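Local structure of thiosulfate reductase (Thermus thermophilus, 2VPZ) at residues D665-P679 with V736-R748. The protein probably acts as a molybdopterin- and iron-sulfur-dependent oxidoreductase, carrying two guanine dinucleotide cofactors, a molybdenum atom and a [4Fe-4S] cluster. Numbering follows the deposited sequence.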
loop_
_atom_site.group_PDB
_atom_site.type_symbol
_atom_site.label_atom_id
_atom_site.label_comp_id
_atom_site.label_asym_id
_atom_site.label_seq_id
_atom_site.Cartn_x
_atom_site.Cartn_y
_atom_site.Cartn_z
ATOM N N ASP A 665 27.616 -17.794 -5.883
ATOM C CA ASP A 665 28.912 -18.180 -6.454
ATOM C C ASP A 665 30.039 -17.181 -6.246
ATOM O O ASP A 665 29.810 -16.006 -5.965
ATOM C CB ASP A 665 28.803 -18.471 -7.960
ATOM C CG ASP A 665 27.958 -19.691 -8.300
ATOM O OD1 ASP A 665 27.532 -20.395 -7.359
ATOM O OD2 ASP A 665 27.733 -19.935 -9.514
ATOM N N TYR A 666 31.268 -17.669 -6.401
ATOM C CA TYR A 666 32.478 -16.865 -6.301
ATOM C C TYR A 666 33.149 -16.923 -7.649
ATOM O O TYR A 666 32.876 -17.806 -8.467
ATOM C CB TYR A 666 33.379 -17.320 -5.175
ATOM C CG TYR A 666 32.896 -16.736 -3.875
ATOM C CD1 TYR A 666 31.762 -17.244 -3.245
ATOM C CD2 TYR A 666 33.526 -15.612 -3.319
ATOM C CE1 TYR A 666 31.251 -16.663 -2.099
ATOM C CE2 TYR A 666 33.031 -15.008 -2.168
ATOM C CZ TYR A 666 31.888 -15.541 -1.557
ATOM O OH TYR A 666 31.388 -14.944 -0.419
ATOM N N VAL A 667 34.052 -15.980 -7.869
ATOM C CA VAL A 667 34.704 -15.889 -9.175
ATOM C C VAL A 667 36.065 -15.185 -9.048
ATOM O O VAL A 667 36.287 -14.448 -8.076
ATOM C CB VAL A 667 33.749 -15.003 -10.088
ATOM C CG1 VAL A 667 34.554 -13.899 -10.764
ATOM C CG2 VAL A 667 32.983 -15.860 -11.117
ATOM N N MET A 668 36.986 -15.459 -9.971
ATOM C CA MET A 668 38.262 -14.699 -10.015
ATOM C C MET A 668 38.065 -13.694 -11.164
ATOM O O MET A 668 37.414 -14.018 -12.167
ATOM C CB MET A 668 39.497 -15.546 -10.408
ATOM C CG MET A 668 39.903 -16.689 -9.502
ATOM S SD MET A 668 40.450 -16.133 -7.834
ATOM C CE MET A 668 41.922 -15.131 -8.225
ATOM N N LEU A 669 38.610 -12.489 -11.007
ATOM C CA LEU A 669 38.580 -11.484 -12.090
ATOM C C LEU A 669 40.006 -11.500 -12.737
ATOM O O LEU A 669 41.021 -11.379 -12.052
ATOM C CB LEU A 669 38.258 -10.053 -11.551
ATOM C CG LEU A 669 36.881 -9.928 -10.882
ATOM C CD1 LEU A 669 36.753 -8.572 -10.187
ATOM C CD2 LEU A 669 35.725 -10.136 -11.899
ATOM N N VAL A 670 40.047 -11.708 -14.050
ATOM C CA VAL A 670 41.325 -11.733 -14.764
ATOM C C VAL A 670 41.323 -10.557 -15.784
ATOM O O VAL A 670 40.354 -10.392 -16.535
ATOM C CB VAL A 670 41.530 -13.133 -15.503
ATOM C CG1 VAL A 670 43.010 -13.308 -15.906
ATOM C CG2 VAL A 670 41.082 -14.298 -14.562
ATOM N N ASN A 671 42.351 -9.711 -15.783
ATOM C CA ASN A 671 42.356 -8.588 -16.727
ATOM C C ASN A 671 43.021 -8.930 -18.076
ATOM O O ASN A 671 43.555 -10.029 -18.240
ATOM C CB ASN A 671 42.929 -7.262 -16.112
ATOM C CG ASN A 671 44.442 -7.304 -15.827
ATOM O OD1 ASN A 671 45.009 -6.311 -15.325
ATOM N ND2 ASN A 671 45.090 -8.416 -16.144
ATOM N N GLN A 672 42.948 -8.012 -19.034
ATOM C CA GLN A 672 43.506 -8.210 -20.366
ATOM C C GLN A 672 45.008 -8.609 -20.315
ATOM O O GLN A 672 45.517 -9.236 -21.255
ATOM C CB GLN A 672 43.259 -6.957 -21.252
ATOM C CG GLN A 672 44.102 -5.694 -20.921
ATOM C CD GLN A 672 43.659 -4.933 -19.669
ATOM O OE1 GLN A 672 44.496 -4.439 -18.893
ATOM N NE2 GLN A 672 42.342 -4.805 -19.469
ATOM N N ASP A 673 45.693 -8.288 -19.214
ATOM C CA ASP A 673 47.113 -8.642 -19.036
ATOM C C ASP A 673 47.391 -9.886 -18.141
ATOM O O ASP A 673 48.517 -10.058 -17.672
ATOM C CB ASP A 673 47.926 -7.438 -18.499
ATOM C CG ASP A 673 47.896 -6.220 -19.438
ATOM O OD1 ASP A 673 48.069 -6.407 -20.662
ATOM O OD2 ASP A 673 47.702 -5.088 -18.949
ATOM N N GLY A 674 46.383 -10.725 -17.903
ATOM C CA GLY A 674 46.535 -11.901 -17.083
ATOM C C GLY A 674 46.519 -11.810 -15.550
ATOM O O GLY A 674 46.528 -12.841 -14.859
ATOM N N VAL A 675 46.508 -10.617 -14.976
ATOM C CA VAL A 675 46.474 -10.492 -13.517
ATOM C C VAL A 675 45.087 -10.953 -12.978
ATOM O O VAL A 675 44.025 -10.553 -13.502
ATOM C CB VAL A 675 46.808 -9.012 -13.005
ATOM C CG1 VAL A 675 46.781 -8.951 -11.477
ATOM C CG2 VAL A 675 48.203 -8.571 -13.520
ATOM N N LYS A 676 45.118 -11.851 -11.977
ATOM C CA LYS A 676 43.952 -12.440 -11.281
ATOM C C LYS A 676 43.719 -11.745 -9.937
ATOM O O LYS A 676 44.687 -11.481 -9.221
ATOM C CB LYS A 676 44.182 -13.928 -10.975
ATOM C CG LYS A 676 43.768 -14.926 -12.012
ATOM C CD LYS A 676 44.679 -16.154 -11.946
ATOM C CE LYS A 676 44.356 -17.182 -13.023
ATOM N NZ LYS A 676 43.201 -18.072 -12.645
ATOM N N GLU A 677 42.466 -11.481 -9.579
ATOM C CA GLU A 677 42.189 -10.874 -8.280
ATOM C C GLU A 677 41.265 -11.736 -7.360
ATOM O O GLU A 677 40.094 -11.983 -7.693
ATOM C CB GLU A 677 41.706 -9.402 -8.428
ATOM C CG GLU A 677 42.818 -8.379 -8.081
ATOM C CD GLU A 677 43.361 -8.584 -6.661
ATOM O OE1 GLU A 677 42.542 -8.473 -5.722
ATOM O OE2 GLU A 677 44.565 -8.875 -6.490
ATOM N N GLY A 678 41.895 -12.218 -6.266
ATOM C CA GLY A 678 41.318 -13.068 -5.205
ATOM C C GLY A 678 39.845 -13.354 -5.377
ATOM O O GLY A 678 39.196 -12.435 -5.911
ATOM N N PRO A 679 39.245 -14.490 -4.880
ATOM C CA PRO A 679 37.797 -14.745 -5.057
ATOM C C PRO A 679 36.776 -13.706 -4.536
ATOM O O PRO A 679 36.848 -13.343 -3.364
ATOM C CB PRO A 679 37.602 -16.153 -4.446
ATOM C CG PRO A 679 38.618 -16.229 -3.343
ATOM C CD PRO A 679 39.767 -15.240 -3.732
ATOM N N VAL A 736 39.715 2.192 -18.396
ATOM C CA VAL A 736 40.282 1.778 -19.658
ATOM C C VAL A 736 40.713 0.272 -19.549
ATOM O O VAL A 736 41.195 -0.339 -20.516
ATOM C CB VAL A 736 41.414 2.880 -19.875
ATOM C CG1 VAL A 736 42.771 2.269 -19.998
ATOM C CG2 VAL A 736 41.021 3.876 -20.964
ATOM N N ASN A 737 40.491 -0.318 -18.373
ATOM C CA ASN A 737 40.818 -1.732 -18.121
ATOM C C ASN A 737 39.594 -2.629 -18.339
ATOM O O ASN A 737 38.460 -2.237 -18.064
ATOM C CB ASN A 737 41.392 -1.922 -16.702
ATOM C CG ASN A 737 42.778 -1.281 -16.530
ATOM O OD1 ASN A 737 43.804 -1.880 -16.868
ATOM N ND2 ASN A 737 42.798 -0.046 -16.020
ATOM N N PHE A 738 39.848 -3.822 -18.866
ATOM C CA PHE A 738 38.839 -4.823 -19.166
ATOM C C PHE A 738 39.146 -6.063 -18.328
ATOM O O PHE A 738 40.315 -6.403 -18.084
ATOM C CB PHE A 738 38.846 -5.126 -20.682
ATOM C CG PHE A 738 38.776 -3.878 -21.569
ATOM C CD1 PHE A 738 39.822 -3.556 -22.436
ATOM C CD2 PHE A 738 37.662 -3.021 -21.523
ATOM C CE1 PHE A 738 39.776 -2.381 -23.241
ATOM C CE2 PHE A 738 37.593 -1.842 -22.323
ATOM C CZ PHE A 738 38.653 -1.527 -23.183
ATOM N N VAL A 739 38.092 -6.729 -17.890
ATOM C CA VAL A 739 38.197 -7.883 -17.025
ATOM C C VAL A 739 37.217 -9.003 -17.444
ATOM O O VAL A 739 36.154 -8.705 -18.007
ATOM C CB VAL A 739 37.898 -7.394 -15.569
ATOM C CG1 VAL A 739 36.404 -7.510 -15.267
ATOM C CG2 VAL A 739 38.767 -8.113 -14.571
ATOM N N ARG A 740 37.587 -10.273 -17.234
ATOM C CA ARG A 740 36.695 -11.407 -17.524
ATOM C C ARG A 740 36.557 -12.275 -16.250
ATOM O O ARG A 740 37.437 -12.250 -15.381
ATOM C CB ARG A 740 37.186 -12.232 -18.700
ATOM C CG ARG A 740 38.397 -12.981 -18.354
ATOM C CD ARG A 740 39.079 -13.540 -19.541
ATOM N NE ARG A 740 39.623 -14.791 -19.096
ATOM C CZ ARG A 740 40.894 -14.999 -18.858
ATOM N NH1 ARG A 740 41.742 -14.014 -19.056
ATOM N NH2 ARG A 740 41.315 -16.170 -18.375
ATOM N N LEU A 741 35.458 -13.020 -16.128
ATOM C CA LEU A 741 35.184 -13.828 -14.936
ATOM C C LEU A 741 35.378 -15.346 -15.115
ATOM O O LEU A 741 34.877 -15.939 -16.070
ATOM C CB LEU A 741 33.775 -13.522 -14.374
ATOM C CG LEU A 741 32.803 -12.362 -14.668
ATOM C CD1 LEU A 741 31.831 -12.390 -13.479
ATOM C CD2 LEU A 741 33.415 -10.940 -14.822
ATOM N N GLU A 742 36.082 -15.952 -14.163
ATOM C CA GLU A 742 36.441 -17.369 -14.149
ATOM C C GLU A 742 35.890 -18.006 -12.856
ATOM O O GLU A 742 36.219 -17.543 -11.766
ATOM C CB GLU A 742 37.974 -17.443 -14.205
ATOM C CG GLU A 742 38.661 -18.810 -14.276
ATOM C CD GLU A 742 40.201 -18.689 -14.325
ATOM O OE1 GLU A 742 40.847 -18.763 -13.250
ATOM O OE2 GLU A 742 40.739 -18.499 -15.449
ATOM N N LYS A 743 35.046 -19.032 -12.972
ATOM C CA LYS A 743 34.453 -19.723 -11.810
ATOM C C LYS A 743 35.522 -20.135 -10.764
ATOM O O LYS A 743 36.558 -20.710 -11.105
ATOM C CB LYS A 743 33.649 -20.958 -12.263
ATOM C CG LYS A 743 32.187 -21.064 -11.750
ATOM C CD LYS A 743 32.014 -20.884 -10.224
ATOM C CE LYS A 743 30.838 -21.724 -9.657
ATOM N NZ LYS A 743 29.944 -22.394 -10.686
ATOM N N ALA A 744 35.262 -19.849 -9.492
ATOM C CA ALA A 744 36.197 -20.146 -8.409
ATOM C C ALA A 744 35.464 -20.768 -7.212
ATOM O O ALA A 744 34.239 -20.778 -7.198
ATOM C CB ALA A 744 36.916 -18.833 -7.977
ATOM N N GLU A 745 36.206 -21.293 -6.236
ATOM C CA GLU A 745 35.640 -21.903 -5.018
ATOM C C GLU A 745 35.305 -20.836 -3.974
ATOM O O GLU A 745 35.986 -19.810 -3.904
ATOM C CB GLU A 745 36.637 -22.841 -4.297
ATOM C CG GLU A 745 37.227 -24.038 -5.050
ATOM C CD GLU A 745 36.275 -25.240 -5.149
ATOM O OE1 GLU A 745 35.153 -25.175 -4.587
ATOM O OE2 GLU A 745 36.658 -26.251 -5.793
ATOM N N ARG A 746 34.288 -21.084 -3.151
ATOM C CA ARG A 746 33.972 -20.176 -2.039
ATOM C C ARG A 746 35.295 -20.095 -1.183
ATOM O O ARG A 746 36.001 -21.109 -1.036
ATOM C CB ARG A 746 32.793 -20.726 -1.177
ATOM C CG ARG A 746 33.108 -20.884 0.347
ATOM C CD ARG A 746 31.866 -20.979 1.305
ATOM N NE ARG A 746 30.924 -19.844 1.256
ATOM C CZ ARG A 746 31.127 -18.593 1.686
ATOM N NH1 ARG A 746 32.278 -18.229 2.235
ATOM N NH2 ARG A 746 30.156 -17.687 1.572
ATOM N N PRO A 747 35.659 -18.903 -0.644
ATOM C CA PRO A 747 36.896 -18.840 0.153
ATOM C C PRO A 747 36.754 -19.339 1.616
ATOM O O PRO A 747 35.671 -19.274 2.196
ATOM C CB PRO A 747 37.293 -17.369 0.078
ATOM C CG PRO A 747 35.955 -16.670 0.063
ATOM C CD PRO A 747 35.099 -17.561 -0.852
ATOM N N ARG A 748 37.829 -19.854 2.203
ATOM C CA ARG A 748 37.802 -20.328 3.586
ATOM C C ARG A 748 38.633 -19.288 4.360
ATOM O O ARG A 748 39.837 -19.139 4.160
ATOM C CB ARG A 748 38.304 -21.788 3.643
ATOM C CG ARG A 748 37.353 -22.799 2.875
ATOM C CD ARG A 748 38.083 -24.030 2.223
ATOM N NE ARG A 748 37.498 -24.573 0.981
ATOM C CZ ARG A 748 37.915 -24.324 -0.268
ATOM N NH1 ARG A 748 38.945 -23.513 -0.479
ATOM N NH2 ARG A 748 37.317 -24.900 -1.320
HETATM O O HOH W 1 31.783 -20.624 -6.201
#
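Strands 666-671 and 738-744 run antiparallel side by side in the mixed sheet of the molybdopterin dinucleotide-binding domain, whose sequence family belongs to the double-psi beta-barrel clan. Met668 and Glu742 form one hydrogen-bonded pair, with Met668 N 2.9 Å from Glu742 O; Val670 and Arg740 form the next, Val670 N lying 3.0 Å from Arg740 O. On the other side of Met668 and Glu742, Ala744 N bonds weakly to Tyr666 O, and a water links Tyr666 N to Ala744 O. Leu669, Val739 and Leu741 share one face: Leu669 CB meets Val739 CG2 at 3.6 Å, its CD2 lies beside Leu741 CD2, and Val693 touches both Val739 and Leu741. On the other face the Arg740 guanidinium lies beside Val670, whose CB sits over its rim. Glu742, CG anti to its backbone N (chi1 -177°), extends to a salt bridge in which Lys676 NZ donates to the syn side of OE1; the modelled 2.5 Å is doubtfully short. Pro747 CD sits over the Tyr666 ring in a CH-pi contact, 3.6 Å from its centroid; the Tyr666 hydroxyl is hydrogen-bonded to Glu646 OE1. One face thus packs aliphatic groups, while the other mixes apolar side chains with charges: Lys676, and more weakly Arg740 through a long link, probably help keep Glu742 ionised.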